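Local coordinates for protein glycerol dehydrogenase (Schizosaccharomyces pombe, PDB 1TA9) that catalyses the NAD(+)-dependent oxidation of glycerol to dihydroxyacetone, probably with a catalytic zinc ion, and serves in the assimilation of glycerol, at residues L436-S439 with H444-D447; R389-L392 with S397-N400; I211-D216 with A297-S302. All coordinates share one frame; numbering follows the deposited sequence.

Interaction 1. Residues L436-S439 with H444-D447; sequences LPPS and HLTD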
ATOM      1  N   LEU B 436       5.596  22.192  37.238  1.00 14.01           N
ATOM      2  CA  LEU B 436       5.236  21.527  38.487  1.00 14.05           C
ATOM      3  C   LEU B 436       4.501  22.404  39.508  1.00 14.22           C
ATOM      4  O   LEU B 436       5.036  23.409  39.977  1.00 14.11           O
ATOM      5  CB  LEU B 436       6.502  20.944  39.125  1.00 13.93           C
ATOM      6  CG  LEU B 436       6.349  20.043  40.349  1.00 14.06           C
ATOM      7  CD1 LEU B 436       5.561  18.794  39.970  1.00 13.93           C
ATOM      8  CD2 LEU B 436       7.734  19.664  40.872  1.00 13.72           C
ATOM      9  N   PRO B 437       3.259  22.029  39.860  1.00 14.40           N
ATOM     10  CA  PRO B 437       2.454  22.783  40.833  1.00 14.86           C
ATOM     11  C   PRO B 437       3.010  22.649  42.258  1.00 15.38           C
ATOM     12  O   PRO B 437       3.910  21.840  42.510  1.00 15.21           O
ATOM     13  CB  PRO B 437       1.067  22.156  40.693  1.00 14.55           C
ATOM     14  CG  PRO B 437       1.055  21.671  39.263  1.00 14.56           C
ATOM     15  CD  PRO B 437       2.421  21.049  39.149  1.00 14.44           C
ATOM     16  N   PRO B 438       2.470  23.435  43.210  1.00 16.16           N
ATOM     17  CA  PRO B 438       2.893  23.432  44.619  1.00 16.68           C
ATOM     18  C   PRO B 438       2.844  22.074  45.317  1.00 17.17           C
ATOM     19  O   PRO B 438       3.701  21.765  46.145  1.00 17.20           O
ATOM     20  CB  PRO B 438       1.941  24.438  45.268  1.00 16.51           C
ATOM     21  CG  PRO B 438       1.616  25.373  44.152  1.00 16.65           C
ATOM     22  CD  PRO B 438       1.405  24.429  42.996  1.00 16.09           C
ATOM     23  N   SER B 439       1.833  21.271  45.002  1.00 18.02           N
ATOM     24  CA  SER B 439       1.703  19.950  45.618  1.00 18.67           C
ATOM     25  C   SER B 439       1.170  18.937  44.615  1.00 18.98           C
ATOM     26  O   SER B 439       0.681  19.309  43.548  1.00 18.68           O
ATOM     27  CB  SER B 439       0.760  20.008  46.818  1.00 18.96           C
ATOM     28  OG  SER B 439      -0.581  20.151  46.391  1.00 20.14           O
ATOM     29  N   HIS B 444      -3.321  22.502  37.782  1.00 17.65           N
ATOM     30  CA  HIS B 444      -2.257  23.136  37.015  1.00 17.35           C
ATOM     31  C   HIS B 444      -2.119  24.585  37.484  1.00 17.58           C
ATOM     32  O   HIS B 444      -3.086  25.184  37.955  1.00 16.84           O
ATOM     33  CB  HIS B 444      -2.592  23.141  35.525  1.00 17.06           C
ATOM     34  CG  HIS B 444      -2.502  21.797  34.873  1.00 16.75           C
ATOM     35  ND1 HIS B 444      -3.556  21.230  34.190  1.00 16.70           N
ATOM     36  CD2 HIS B 444      -1.473  20.922  34.772  1.00 16.68           C
ATOM     37  CE1 HIS B 444      -3.179  20.066  33.693  1.00 16.63           C
ATOM     38  NE2 HIS B 444      -1.920  19.855  34.032  1.00 16.27           N
ATOM     39  N   LEU B 445      -0.921  25.140  37.343  1.00 17.71           N
ATOM     40  CA  LEU B 445      -0.669  26.522  37.729  1.00 18.36           C
ATOM     41  C   LEU B 445      -1.410  27.461  36.784  1.00 19.01           C
ATOM     42  O   LEU B 445      -1.793  28.569  37.162  1.00 19.27           O
ATOM     43  CB  LEU B 445       0.833  26.812  37.679  1.00 18.05           C
ATOM     44  CG  LEU B 445       1.649  26.098  38.757  1.00 17.62           C
ATOM     45  CD1 LEU B 445       3.136  26.282  38.504  1.00 17.58           C
ATOM     46  CD2 LEU B 445       1.254  26.648  40.123  1.00 17.60           C
ATOM     47  N   THR B 446      -1.618  27.004  35.556  1.00 19.68           N
ATOM     48  CA  THR B 446      -2.310  27.794  34.546  1.00 20.53           C
ATOM     49  C   THR B 446      -3.338  26.940  33.805  1.00 20.93           C
ATOM     50  O   THR B 446      -3.258  25.712  33.806  1.00 21.02           O
ATOM     51  CB  THR B 446      -1.311  28.376  33.517  1.00 20.64           C
ATOM     52  OG1 THR B 446      -0.551  27.308  32.933  1.00 21.05           O
ATOM     53  CG2 THR B 446      -0.356  29.350  34.190  1.00 20.86           C
ATOM     54  N   ASP B 447      -4.302  27.602  33.175  1.00 21.27           N
ATOM     55  CA  ASP B 447      -5.352  26.924  32.421  1.00 21.73           C
ATOM     56  C   ASP B 447      -4.782  26.450  31.081  1.00 21.57           C
ATOM     57  O   ASP B 447      -4.345  27.266  30.272  1.00 21.50           O
ATOM     58  CB  ASP B 447      -6.508  27.902  32.183  1.00 22.61           C
ATOM     59  CG  ASP B 447      -7.627  27.306  31.350  1.00 23.17           C
ATOM     60  OD1 ASP B 447      -8.482  28.085  30.880  1.00 23.86           O
ATOM     61  OD2 ASP B 447      -7.658  26.072  31.166  1.00 23.62           O
TER

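Interaction 2. Residues R389-L392 with S397-N400; sequences RATL and SIHN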
ATOM      1  N   ARG B 389      20.067   2.097  41.353  1.00 17.01           N
ATOM      2  CA  ARG B 389      20.156   1.031  42.337  1.00 17.02           C
ATOM      3  C   ARG B 389      18.768   0.691  42.875  1.00 16.91           C
ATOM      4  O   ARG B 389      18.423  -0.480  43.026  1.00 17.13           O
ATOM      5  CB  ARG B 389      21.089   1.436  43.488  1.00 17.55           C
ATOM      6  CG  ARG B 389      22.577   1.419  43.128  1.00 17.94           C
ATOM      7  CD  ARG B 389      23.452   1.478  44.381  1.00 18.94           C
ATOM      8  NE  ARG B 389      23.443   2.795  45.010  1.00 19.43           N
ATOM      9  CZ  ARG B 389      24.183   3.822  44.605  1.00 19.99           C
ATOM     10  NH1 ARG B 389      25.003   3.685  43.572  1.00 20.57           N
ATOM     11  NH2 ARG B 389      24.099   4.989  45.225  1.00 20.66           N
ATOM     12  N   ALA B 390      17.968   1.713  43.160  1.00 16.51           N
ATOM     13  CA  ALA B 390      16.614   1.494  43.674  1.00 16.25           C
ATOM     14  C   ALA B 390      15.762   0.781  42.628  1.00 16.17           C
ATOM     15  O   ALA B 390      14.971  -0.108  42.946  1.00 16.14           O
ATOM     16  CB  ALA B 390      15.971   2.830  44.044  1.00 16.18           C
ATOM     17  N   THR B 391      15.929   1.183  41.375  1.00 16.02           N
ATOM     18  CA  THR B 391      15.185   0.597  40.268  1.00 16.23           C
ATOM     19  C   THR B 391      15.477  -0.891  40.102  1.00 16.56           C
ATOM     20  O   THR B 391      14.587  -1.677  39.774  1.00 16.01           O
ATOM     21  CB  THR B 391      15.536   1.307  38.946  1.00 16.08           C
ATOM     22  OG1 THR B 391      15.179   2.692  39.038  1.00 16.27           O
ATOM     23  CG2 THR B 391      14.799   0.667  37.772  1.00 15.95           C
ATOM     24  N   LEU B 392      16.725  -1.275  40.346  1.00 17.11           N
ATOM     25  CA  LEU B 392      17.138  -2.661  40.169  1.00 18.09           C
ATOM     26  C   LEU B 392      17.038  -3.583  41.382  1.00 18.90           C
ATOM     27  O   LEU B 392      17.580  -4.689  41.362  1.00 18.63           O
ATOM     28  CB  LEU B 392      18.564  -2.690  39.609  1.00 18.05           C
ATOM     29  CG  LEU B 392      18.685  -2.107  38.193  1.00 18.09           C
ATOM     30  CD1 LEU B 392      20.140  -1.799  37.872  1.00 18.22           C
ATOM     31  CD2 LEU B 392      18.101  -3.089  37.184  1.00 18.05           C
ATOM     32  N   SER B 397       9.847  -4.780  39.260  1.00 17.75           N
ATOM     33  CA  SER B 397       9.268  -5.317  38.036  1.00 16.99           C
ATOM     34  C   SER B 397      10.191  -5.275  36.821  1.00 16.57           C
ATOM     35  O   SER B 397       9.927  -5.939  35.821  1.00 16.25           O
ATOM     36  CB  SER B 397       7.964  -4.579  37.712  1.00 16.84           C
ATOM     37  OG  SER B 397       8.186  -3.187  37.562  1.00 16.69           O
ATOM     38  N   ILE B 398      11.271  -4.503  36.898  1.00 15.92           N
ATOM     39  CA  ILE B 398      12.183  -4.411  35.762  1.00 15.50           C
ATOM     40  C   ILE B 398      12.809  -5.774  35.440  1.00 15.40           C
ATOM     41  O   ILE B 398      13.216  -6.029  34.308  1.00 15.17           O
ATOM     42  CB  ILE B 398      13.294  -3.356  36.021  1.00 15.51           C
ATOM     43  CG1 ILE B 398      14.083  -3.105  34.735  1.00 15.58           C
ATOM     44  CG2 ILE B 398      14.235  -3.828  37.130  1.00 15.46           C
ATOM     45  CD1 ILE B 398      14.975  -1.886  34.804  1.00 15.44           C
ATOM     46  N   HIS B 399      12.854  -6.660  36.430  1.00 15.16           N
ATOM     47  CA  HIS B 399      13.438  -7.980  36.226  1.00 15.32           C
ATOM     48  C   HIS B 399      12.585  -8.903  35.358  1.00 15.17           C
ATOM     49  O   HIS B 399      13.008 -10.011  35.028  1.00 15.21           O
ATOM     50  CB  HIS B 399      13.729  -8.621  37.581  1.00 15.79           C
ATOM     51  CG  HIS B 399      14.668  -7.814  38.422  1.00 16.36           C
ATOM     52  ND1 HIS B 399      15.971  -7.568  38.049  1.00 16.87           N
ATOM     53  CD2 HIS B 399      14.475  -7.143  39.581  1.00 16.65           C
ATOM     54  CE1 HIS B 399      16.541  -6.779  38.941  1.00 16.84           C
ATOM     55  NE2 HIS B 399      15.654  -6.506  39.881  1.00 16.80           N
ATOM     56  N   ASN B 400      11.386  -8.453  34.986  1.00 15.09           N
ATOM     57  CA  ASN B 400      10.520  -9.257  34.120  1.00 15.12           C
ATOM     58  C   ASN B 400      11.030  -9.170  32.685  1.00 14.82           C
ATOM     59  O   ASN B 400      10.702 -10.009  31.847  1.00 14.87           O
ATOM     60  CB  ASN B 400       9.063  -8.765  34.164  1.00 15.46           C
ATOM     61  CG  ASN B 400       8.369  -9.105  35.470  1.00 16.12           C
ATOM     62  OD1 ASN B 400       8.576 -10.178  36.033  1.00 15.99           O
ATOM     63  ND2 ASN B 400       7.524  -8.194  35.950  1.00 16.30           N
TER

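Interaction 3. Residues I211-D216 with A297-S302; sequences IFIDTD and ANTLMS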
ATOM      1  N   ILE B 211     -15.747  -1.944  40.779  1.00 13.04           N
ATOM      2  CA  ILE B 211     -15.102  -0.646  40.603  1.00 12.78           C
ATOM      3  C   ILE B 211     -16.285   0.181  40.104  1.00 12.80           C
ATOM      4  O   ILE B 211     -16.878  -0.126  39.071  1.00 12.42           O
ATOM      5  CB  ILE B 211     -13.964  -0.682  39.563  1.00 12.69           C
ATOM      6  CG1 ILE B 211     -12.654  -1.152  40.218  1.00 12.81           C
ATOM      7  CG2 ILE B 211     -13.706   0.723  39.040  1.00 12.21           C
ATOM      8  CD1 ILE B 211     -12.749  -2.417  41.038  1.00 12.82           C
ATOM      9  N   PHE B 212     -16.632   1.215  40.862  1.00 13.07           N
ATOM     10  CA  PHE B 212     -17.800   2.051  40.591  1.00 13.37           C
ATOM     11  C   PHE B 212     -17.348   3.491  40.379  1.00 13.67           C
ATOM     12  O   PHE B 212     -16.809   4.119  41.290  1.00 13.44           O
ATOM     13  CB  PHE B 212     -18.730   1.918  41.808  1.00 13.93           C
ATOM     14  CG  PHE B 212     -20.097   2.517  41.630  1.00 14.29           C
ATOM     15  CD1 PHE B 212     -20.743   2.493  40.402  1.00 14.66           C
ATOM     16  CD2 PHE B 212     -20.766   3.052  42.728  1.00 14.39           C
ATOM     17  CE1 PHE B 212     -22.042   2.997  40.270  1.00 15.03           C
ATOM     18  CE2 PHE B 212     -22.056   3.554  42.606  1.00 14.97           C
ATOM     19  CZ  PHE B 212     -22.696   3.527  41.375  1.00 14.75           C
ATOM     20  N   ILE B 213     -17.572   4.009  39.174  1.00 13.65           N
ATOM     21  CA  ILE B 213     -17.136   5.362  38.835  1.00 14.11           C
ATOM     22  C   ILE B 213     -18.247   6.291  38.378  1.00 13.93           C
ATOM     23  O   ILE B 213     -18.989   5.970  37.450  1.00 14.23           O
ATOM     24  CB  ILE B 213     -16.085   5.329  37.698  1.00 14.49           C
ATOM     25  CG1 ILE B 213     -14.933   4.401  38.075  1.00 15.25           C
ATOM     26  CG2 ILE B 213     -15.566   6.743  37.413  1.00 14.85           C
ATOM     27  CD1 ILE B 213     -13.931   4.197  36.957  1.00 15.86           C
ATOM     28  N   ASP B 214     -18.349   7.450  39.024  1.00 13.40           N
ATOM     29  CA  ASP B 214     -19.343   8.447  38.646  1.00 13.08           C
ATOM     30  C   ASP B 214     -18.568   9.484  37.835  1.00 12.70           C
ATOM     31  O   ASP B 214     -17.751  10.229  38.375  1.00 12.55           O
ATOM     32  CB  ASP B 214     -19.970   9.079  39.894  1.00 13.27           C
ATOM     33  CG  ASP B 214     -21.077  10.073  39.560  1.00 13.82           C
ATOM     34  OD1 ASP B 214     -22.049  10.168  40.343  1.00 13.91           O
ATOM     35  OD2 ASP B 214     -20.974  10.769  38.526  1.00 13.81           O
ATOM     36  N   THR B 215     -18.813   9.519  36.530  1.00 12.37           N
ATOM     37  CA  THR B 215     -18.090  10.432  35.657  1.00 12.23           C
ATOM     38  C   THR B 215     -18.412  11.917  35.831  1.00 12.10           C
ATOM     39  O   THR B 215     -17.704  12.770  35.293  1.00 11.56           O
ATOM     40  CB  THR B 215     -18.259  10.020  34.188  1.00 12.36           C
ATOM     41  OG1 THR B 215     -19.646   9.839  33.894  1.00 12.64           O
ATOM     42  CG2 THR B 215     -17.520   8.707  33.928  1.00 12.56           C
ATOM     43  N   ASP B 216     -19.465  12.237  36.578  1.00 11.98           N
ATOM     44  CA  ASP B 216     -19.775  13.645  36.811  1.00 12.14           C
ATOM     45  C   ASP B 216     -18.751  14.143  37.823  1.00 12.13           C
ATOM     46  O   ASP B 216     -18.333  15.303  37.796  1.00 12.19           O
ATOM     47  CB  ASP B 216     -21.190  13.824  37.358  1.00 12.42           C
ATOM     48  CG  ASP B 216     -21.599  15.285  37.427  1.00 13.06           C
ATOM     49  OD1 ASP B 216     -21.611  15.856  38.539  1.00 13.44           O
ATOM     50  OD2 ASP B 216     -21.893  15.869  36.362  1.00 13.53           O
ATOM     51  N   ALA B 297     -10.363   3.777  29.605  1.00  9.58           N
ATOM     52  CA  ALA B 297      -8.991   3.389  29.286  1.00  9.87           C
ATOM     53  C   ALA B 297      -8.072   3.535  30.500  1.00  9.91           C
ATOM     54  O   ALA B 297      -7.245   2.663  30.778  1.00  9.83           O
ATOM     55  CB  ALA B 297      -8.462   4.233  28.130  1.00  9.95           C
ATOM     56  N   ASN B 298      -8.228   4.638  31.222  1.00  9.90           N
ATOM     57  CA  ASN B 298      -7.408   4.909  32.397  1.00 10.36           C
ATOM     58  C   ASN B 298      -7.686   3.969  33.560  1.00 10.44           C
ATOM     59  O   ASN B 298      -6.804   3.700  34.373  1.00 10.65           O
ATOM     60  CB  ASN B 298      -7.645   6.342  32.890  1.00 10.47           C
ATOM     61  CG  ASN B 298      -6.948   7.381  32.039  1.00 10.84           C
ATOM     62  OD1 ASN B 298      -6.394   7.073  30.986  1.00 11.19           O
ATOM     63  ND2 ASN B 298      -6.980   8.629  32.494  1.00 10.57           N
ATOM     64  N   THR B 299      -8.918   3.484  33.645  1.00 10.64           N
ATOM     65  CA  THR B 299      -9.318   2.632  34.758  1.00 10.86           C
ATOM     66  C   THR B 299      -9.443   1.150  34.434  1.00 10.86           C
ATOM     67  O   THR B 299      -8.651   0.339  34.911  1.00 11.15           O
ATOM     68  CB  THR B 299     -10.653   3.130  35.343  1.00 10.89           C
ATOM     69  OG1 THR B 299     -10.654   4.566  35.360  1.00 11.63           O
ATOM     70  CG2 THR B 299     -10.830   2.630  36.772  1.00 10.96           C
ATOM     71  N   LEU B 300     -10.436   0.793  33.629  1.00 10.60           N
ATOM     72  CA  LEU B 300     -10.649  -0.612  33.282  1.00 10.79           C
ATOM     73  C   LEU B 300      -9.576  -1.213  32.379  1.00 10.96           C
ATOM     74  O   LEU B 300      -8.950  -2.217  32.734  1.00 11.17           O
ATOM     75  CB  LEU B 300     -12.018  -0.794  32.618  1.00 10.68           C
ATOM     76  CG  LEU B 300     -12.404  -2.213  32.185  1.00 10.86           C
ATOM     77  CD1 LEU B 300     -12.537  -3.122  33.402  1.00 10.85           C
ATOM     78  CD2 LEU B 300     -13.714  -2.162  31.417  1.00 10.82           C
ATOM     79  N   MET B 301      -9.353  -0.606  31.217  1.00 10.87           N
ATOM     80  CA  MET B 301      -8.369  -1.136  30.277  1.00 11.30           C
ATOM     81  C   MET B 301      -6.949  -1.157  30.832  1.00 11.42           C
ATOM     82  O   MET B 301      -6.271  -2.188  30.807  1.00 11.23           O
ATOM     83  CB  MET B 301      -8.404  -0.341  28.972  1.00 11.56           C
ATOM     84  CG  MET B 301      -9.728  -0.426  28.228  1.00 12.50           C
ATOM     85  SD  MET B 301      -9.664   0.559  26.729  1.00 13.57           S
ATOM     86  CE  MET B 301     -11.084   1.681  26.951  1.00 12.81           C
ATOM     87  N   SER B 302      -6.487  -0.021  31.329  1.00 11.45           N
ATOM     88  CA  SER B 302      -5.143   0.024  31.873  1.00 11.88           C
ATOM     89  C   SER B 302      -5.021  -0.944  33.054  1.00 12.18           C
ATOM     90  O   SER B 302      -4.012  -1.634  33.202  1.00 12.33           O
ATOM     91  CB  SER B 302      -4.804   1.448  32.304  1.00 12.04           C
ATOM     92  OG  SER B 302      -3.428   1.548  32.614  1.00 12.46           O
TER

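Interaction 1. Residues L436-S439 with H444-D447
Pro437 and Leu445 bring their backbones closest, CA to CA 5.8 Å, where the irregular C-terminal tail turns back on itself; neither 436-439 nor 444-447 is helix or strand, and no hydrogen bond joins them. What holds the two segments together is van der Waals contact, mostly through the side chain of Leu445. Its CG, beside the backbone N (chi1 -69°), lies 4.0 Å from Pro437 CA, and the two methyls part from there to different partners. Leu445 CD2 reaches the ring of Pro438 at CD, 3.6 Å away, the two side chains meeting at a slant, while Leu445 CD1 comes to 3.7 Å from Leu436 O. The Pro437 ring makes a looser contact, its CG 4.3 Å from His444 CA. Pro438 and Leu445 are exposed and Pro437 is buried, so the contact lies at the surface. Carbonyls of the first segment turn to Arg330, which bonds Pro437 O through NE and, weakly, Leu436 O through NH2. His444 meets the ring of His366 edge to face and packs on Val223, Arg224 and Ile227, so the folded-back tail, which follows helix 407-428, is laid against the start of helix 223-245.

Interaction 2. Residues R389-L392 with S397-N400
The imidazole of His399 has Leu392 O at its edge, in the ring plane, and on one face the CG2 methyl of its own neighbour Ile398, 4.0 Å above the plane and over the ring centre. In this part of the helical region the C-terminal end of helix 381-391 is followed by a short loop and a 3-10 segment, 397-400: Leu392 is the first residue to leave helical geometry, and Asn400 N bonds Ser397 O. The edge contact is a weak hydrogen bond: His399 NE2 to Leu392 O measures 3.0 Å, but the N-H...O angle is only 133°. NE2 also bonds Arg393 O, so two successive carbonyls just past the helix share one ring nitrogen and help fix the rotation of the imidazole.

The side chain of Ile398 sets out toward the helix end, about 8 Å from that of His315, a ligand of the zinc ion. Its CG2 lies 3.4 Å from Thr391 O and 3.9 Å from Leu392 CD2. Ala316 of helix 313-322 and Ile410 of helix 407-428 also touch Ile398, which places it where three helices converge. Replacing Ile398 by an alanine removes CG1, CG2 and CD1 and is likely to open a gap beside Thr391 and Leu392 and deprive the His399 ring of the methyl over its centre. CG1 anti to the backbone N (chi1 -170°), with the chain extended beyond it, brings CD1 to Thr391, whose side chain crosses at about a right angle: Thr391 OG1 turns back to Val387 O, and Thr391 CG2 meets Ile398 CD1 at 3.9 Å.

Interaction 3. Residues I211-D216 with A297-S302
Thr299 meets Ile213 first with its CB, 3.8 Å from the CD1 methyl, and both branches beyond it stay near that same atom. OG1 lies 3.7 Å from Ile213 CD1, yet its polar partner is Val295 O, one turn back along the helix, so the hydroxyl is satisfied without help from the strand. The methyl CG2, the other branch, comes closer: it presses on Ile213 CD1 at 3.5 Å, tighter than usual for two carbons, the two side chains reaching toward each other tip to tip. The same CG2 lies 4.1 Å from CG2 of Ile211, whose side chain runs past it in the opposite direction. The chi1 of Thr299, -39° and well away from the usual -60°, may reflect the pi-type turn and the bond to Val295 O as well as the tight methyl contact.

Ile211 and Ile213, alternate residues of strand 210-214, project from one face of the six-stranded parallel sheet in the Rossmann-like N-terminal domain of the iron-containing alcohol dehydrogenase family. Helix 289-307 belongs to the helical part of the chain, so the contact crosses between the two regions, with Tyr72 of the adjoining strand touching all three residues. The helix widens here into a pi-type turn, where Ser302 N bonds Ala297 O at 2.8 Å. On the helix, Asn298 ND2 bonds the carbonyl of Ala179, a residue that probably belongs to the NAD(+) site, and Ser302 OG bonds Asp182, a ligand of the potassium ion. At the far end of the strand Asp214 caps the next helix, its OD2 accepting from Asp216 N at 2.9 Å.

Read from the N terminus, interaction 3 closes first and spans the longest excursion: 80 residues, largely helical, lie between 211-216 and 297-302, and their meeting joins the parallel sheet to the helical region. Interaction 2 follows, closing a loop with four residues between its segments, from helix 381-391 to the 3-10 segment that precedes helix 407-428. Interaction 1 comes last, again with four residues between, and folds the C-terminal tail back beside helix 223-245. The three lie in series, so none nests in or crosses another. None touches another either: centres of interactions 2 and 3 are 29 Å apart on opposite sides of the chain's centre, and interaction 1 lies 24 Å from interaction 3, centre to centre.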